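Deseasin MCP-01 (Pseudoalteromonas sp., PDB 3VV3) cleaves collagen as a bacterial serine protease of the subtilisin family, its catalytic domain carrying bound calcium ions. Local coordinates at the calcium ion site and the interface of chains A and B. Sequence-based numbering; all coordinates share one arbitrary frame. Chains: chain A/B, Deseasin MCP-01.

Contact 1 is a calcium-binding loop at the periphery of the catalytic domain, and contact 2 is a patch where the two copies meet beside their substrate-binding regions. Their C-alpha centres lie about 41 Å apart and they share no residue. A sequence connection exists: helix 146-161, which supplies A:Tyr155 to contact 1, precedes strand 166-171, after which comes the glycine-rich loop that B offers in contact 2. Calcium probably helps to order an outlying loop within each copy, whereas contact 2 joins the copies; the structure alone does not show that the two-fold pair forms in solution.

Contact 1: the calcium ion site. Residues chain A 67, 70, 77-86, 155. With CA (calcium ion), chain C.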
# COMPACT_ATOMS: atom_id res chain seq x y z
N ASN A 67 -18.00 -20.14 13.23
CA ASN A 67 -18.60 -21.22 12.46
C ASN A 67 -19.44 -22.12 13.38
O ASN A 67 -18.89 -22.83 14.22
CB ASN A 67 -17.49 -22.04 11.80
CG ASN A 67 -18.01 -23.08 10.82
OD1 ASN A 67 -19.17 -23.47 10.87
ND2 ASN A 67 -17.14 -23.52 9.91
N GLU A 70 -18.53 -25.96 13.40
CA GLU A 70 -17.22 -26.43 13.80
C GLU A 70 -17.05 -26.54 15.31
O GLU A 70 -17.36 -25.60 16.05
CB GLU A 70 -16.11 -25.52 13.25
CG GLU A 70 -15.61 -25.90 11.86
CD GLU A 70 -14.67 -27.09 11.88
OE1 GLU A 70 -14.24 -27.48 12.97
OE2 GLU A 70 -14.36 -27.63 10.81
N ASP A 77 -12.73 -31.73 10.55
CA ASP A 77 -13.58 -30.86 9.73
C ASP A 77 -15.05 -31.22 9.98
O ASP A 77 -15.66 -31.91 9.16
CB ASP A 77 -13.20 -31.06 8.25
CG ASP A 77 -14.12 -30.31 7.29
OD1 ASP A 77 -14.87 -29.43 7.73
OD2 ASP A 77 -14.09 -30.64 6.08
N ASN A 78 -15.63 -30.74 11.08
CA ASN A 78 -16.94 -31.26 11.52
C ASN A 78 -18.07 -30.97 10.55
O ASN A 78 -18.98 -31.79 10.39
CB ASN A 78 -17.35 -30.75 12.91
CG ASN A 78 -16.28 -30.97 13.95
OD1 ASN A 78 -16.19 -32.03 14.59
ND2 ASN A 78 -15.46 -29.96 14.14
N ASP A 79 -18.02 -29.81 9.89
CA ASP A 79 -19.07 -29.43 8.95
C ASP A 79 -18.81 -29.91 7.53
O ASP A 79 -19.63 -29.69 6.64
CB ASP A 79 -19.39 -27.92 9.01
CG ASP A 79 -18.17 -27.05 8.74
OD1 ASP A 79 -17.05 -27.53 8.93
OD2 ASP A 79 -18.35 -25.87 8.37
N GLY A 80 -17.69 -30.59 7.32
CA GLY A 80 -17.39 -31.17 6.03
C GLY A 80 -17.28 -30.15 4.91
O GLY A 80 -17.73 -30.39 3.79
N ASN A 81 -16.68 -29.00 5.20
CA ASN A 81 -16.52 -28.00 4.15
C ASN A 81 -15.12 -27.95 3.57
O ASN A 81 -14.79 -27.07 2.77
CB ASN A 81 -17.01 -26.62 4.60
CG ASN A 81 -16.10 -25.98 5.64
OD1 ASN A 81 -15.22 -26.63 6.22
ND2 ASN A 81 -16.31 -24.69 5.88
N GLY A 82 -14.28 -28.91 3.97
CA GLY A 82 -12.97 -29.06 3.36
C GLY A 82 -11.84 -28.47 4.17
O GLY A 82 -10.67 -28.65 3.82
N TYR A 83 -12.18 -27.76 5.24
CA TYR A 83 -11.18 -27.12 6.09
C TYR A 83 -11.36 -27.54 7.54
O TYR A 83 -12.46 -27.54 8.07
CB TYR A 83 -11.24 -25.59 5.95
CG TYR A 83 -10.97 -25.16 4.53
CD1 TYR A 83 -9.68 -24.96 4.09
CD2 TYR A 83 -12.01 -25.02 3.62
CE1 TYR A 83 -9.42 -24.61 2.78
CE2 TYR A 83 -11.76 -24.66 2.30
CZ TYR A 83 -10.47 -24.45 1.89
OH TYR A 83 -10.19 -24.09 0.59
N ILE A 84 -10.26 -27.92 8.18
CA ILE A 84 -10.33 -28.36 9.56
C ILE A 84 -10.32 -27.19 10.55
O ILE A 84 -9.47 -26.31 10.48
CB ILE A 84 -9.15 -29.28 9.88
CG1 ILE A 84 -9.27 -30.58 9.09
CG2 ILE A 84 -9.06 -29.52 11.40
CD1 ILE A 84 -7.99 -31.42 9.10
N ASP A 85 -11.27 -27.20 11.48
CA ASP A 85 -11.24 -26.25 12.59
C ASP A 85 -11.32 -24.80 12.12
O ASP A 85 -10.73 -23.91 12.74
CB ASP A 85 -9.99 -26.47 13.47
CG ASP A 85 -10.07 -27.76 14.29
OD1 ASP A 85 -11.14 -28.38 14.31
OD2 ASP A 85 -9.07 -28.15 14.93
N ASP A 86 -12.07 -24.56 11.04
CA ASP A 86 -12.26 -23.19 10.54
C ASP A 86 -13.31 -22.44 11.36
O ASP A 86 -14.46 -22.27 10.95
CB ASP A 86 -12.59 -23.18 9.04
CG ASP A 86 -13.88 -23.90 8.70
OD1 ASP A 86 -14.06 -25.03 9.19
OD2 ASP A 86 -14.69 -23.33 7.94
N TYR A 155 -15.00 -20.77 -0.87
CA TYR A 155 -15.23 -21.04 0.56
C TYR A 155 -16.41 -20.23 1.08
O TYR A 155 -17.30 -20.75 1.76
CB TYR A 155 -13.98 -20.71 1.38
CG TYR A 155 -14.16 -20.74 2.89
CD1 TYR A 155 -14.18 -21.94 3.59
CD2 TYR A 155 -14.26 -19.55 3.63
CE1 TYR A 155 -14.33 -21.98 4.97
CE2 TYR A 155 -14.41 -19.58 5.02
CZ TYR A 155 -14.44 -20.80 5.68
OH TYR A 155 -14.57 -20.84 7.05
CA CA C . -14.71 -27.18 8.63
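At least six protein oxygens surround the calcium ion, itself poorly ordered, in a near-octahedral shell. Most come from the loop 77-86, whose Asp-Asn-Asp-Gly-Asn-Gly start is a variant of the DxDxDG calcium-binding motif, with A:Asn81 at the third acidic position; the loop resembles that of an EF-hand, but A:Glu70 comes from before it. All lie in the long connection between the 3-10 helix 61-63 and strand 89-91. A:Glu70 folds back through a bent side chain (chi2 -77°) and binds through OE2 at 2.3 Å from CA, opposite the amide oxygen OD1 of A:Asn81. A:Asp79 OD1 faces the backbone carbonyl of A:Tyr83, and A:Asp77 OD1 faces A:Asp86 OD1. The metal-bound groups of A:Asp79, A:Asn81 and A:Asp86 sit in the crowded position between backbone N and carbonyl carbon, whereas A:Asp77 has CG anti to its N (chi1 174°). A:Asp77 OD1, 2.4 Å from CA, also accepts A:Asn81 N at 3.1 Å on its syn lone pair, while OD2 takes A:Gly82 N at 2.7 Å from above the carboxylate plane. An alanine here would remove one metal ligand and both backbone anchors, and would probably loosen the turn and weaken calcium binding. In the second shell, A:Asn67 ND2 ties the A:Asp79 carboxylate OD2 to the backbone carbonyl of A:Asp86. A:Asn81 ND2 reaches A:Asp86 OD2 at 3.0 Å, nearly straight and in its own amide plane, fixing which end of the amide faces the metal. From helix 146-161, the A:Tyr155 hydroxyl OH meets the anti lone pair of A:Asp86 OD2 at 2.6 Å.

Contact 2: the interface of chains A and B. Residues chain A 202-205; chain B 174-176, 212.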
# COMPACT_ATOMS: atom_id res chain seq x y z
N ASN A 202 -5.23 2.10 -7.30
CA ASN A 202 -4.62 3.35 -6.84
C ASN A 202 -3.63 3.99 -7.81
O ASN A 202 -2.73 4.71 -7.40
CB ASN A 202 -3.90 3.14 -5.51
CG ASN A 202 -4.80 2.57 -4.45
OD1 ASN A 202 -6.01 2.73 -4.51
ND2 ASN A 202 -4.21 1.90 -3.47
N ASP A 203 -3.82 3.74 -9.10
CA ASP A 203 -2.87 4.22 -10.08
C ASP A 203 -3.37 5.41 -10.90
O ASP A 203 -2.75 5.79 -11.88
CB ASP A 203 -2.41 3.09 -11.00
CG ASP A 203 -1.12 3.41 -11.71
OD1 ASP A 203 -0.11 3.65 -11.01
OD2 ASP A 203 -1.11 3.44 -12.96
N ALA A 204 -4.48 6.00 -10.49
CA ALA A 204 -4.93 7.27 -11.08
C ALA A 204 -5.03 7.23 -12.60
O ALA A 204 -4.54 8.13 -13.29
CB ALA A 204 -4.03 8.42 -10.62
N VAL A 205 -5.68 6.20 -13.12
CA VAL A 205 -5.96 6.09 -14.55
C VAL A 205 -7.40 5.63 -14.80
O VAL A 205 -8.09 5.19 -13.88
CB VAL A 205 -5.00 5.13 -15.27
CG1 VAL A 205 -3.57 5.68 -15.22
CG2 VAL A 205 -5.09 3.73 -14.67
N GLY B 174 3.92 5.90 -7.95
CA GLY B 174 3.56 5.84 -9.35
C GLY B 174 2.09 6.17 -9.51
O GLY B 174 1.35 6.22 -8.52
N GLY B 175 1.68 6.38 -10.75
CA GLY B 175 0.29 6.63 -11.07
C GLY B 175 0.18 7.77 -12.06
O GLY B 175 1.12 8.55 -12.21
N GLY B 176 -0.95 7.84 -12.74
CA GLY B 176 -1.19 8.91 -13.69
C GLY B 176 -0.69 8.58 -15.08
O GLY B 176 -0.01 7.58 -15.29
N HIS B 212 3.32 2.27 -17.03
CA HIS B 212 3.14 2.70 -15.65
C HIS B 212 4.15 3.82 -15.44
O HIS B 212 5.31 3.69 -15.83
CB HIS B 212 3.45 1.49 -14.75
CG HIS B 212 3.57 1.80 -13.29
ND1 HIS B 212 4.77 2.14 -12.70
CD2 HIS B 212 2.66 1.74 -12.28
CE1 HIS B 212 4.59 2.32 -11.40
NE2 HIS B 212 3.32 2.08 -11.13
O HOH W 1 -1.36 6.98 -7.87
O HOH W 2 0.80 5.27 -14.34
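A:Asp203 reaches across the interface, meeting a glycine-rich backbone and a histidine ring of the other copy. Its CG is anti to the backbone N (chi1 -161°), and CG passes alongside B:Gly175 CA at 3.6 Å, where the missing side chain allows close approach. Roughly at right angles to the glycine lies the imidazole of B:His212. The two side chains cross obliquely, yet their flat groups are nearly parallel (10°). The CD2 and NE2 side of the ring is turned to the acid: CD2 lies 3.6 Å from A:Asp203 OD1. The nearby negative charge might favour a protonated imidazole, but no hydrogen bond joins the pair. The backbone provides a direct bond: B:Gly176 N donates to A:Asp203 O at 2.9 Å, fairly straight at the hydrogen but from above the carbonyl plane. Two waters flank it. One bridges the carbonyls of A:Asn202 and B:Gly174, and the other links A:Asp203 OD2 to B:Gly176 O, steadying the carboxylate's second oxygen. A:Ala204 and A:Val205 add lighter packing against B:Gly176. The patch hides 191 Å² and recurs with the chains exchanged, although its presence in solution is not established by the crystal. In the fold, A:Asn202, the oxyanion-hole asparagine of subtilisins, follows strand 195-199, while B:Gly174 to B:Gly176 follow strand 166-171 in the segment that lines the substrate cleft; the pairing therefore lies beside both active sites.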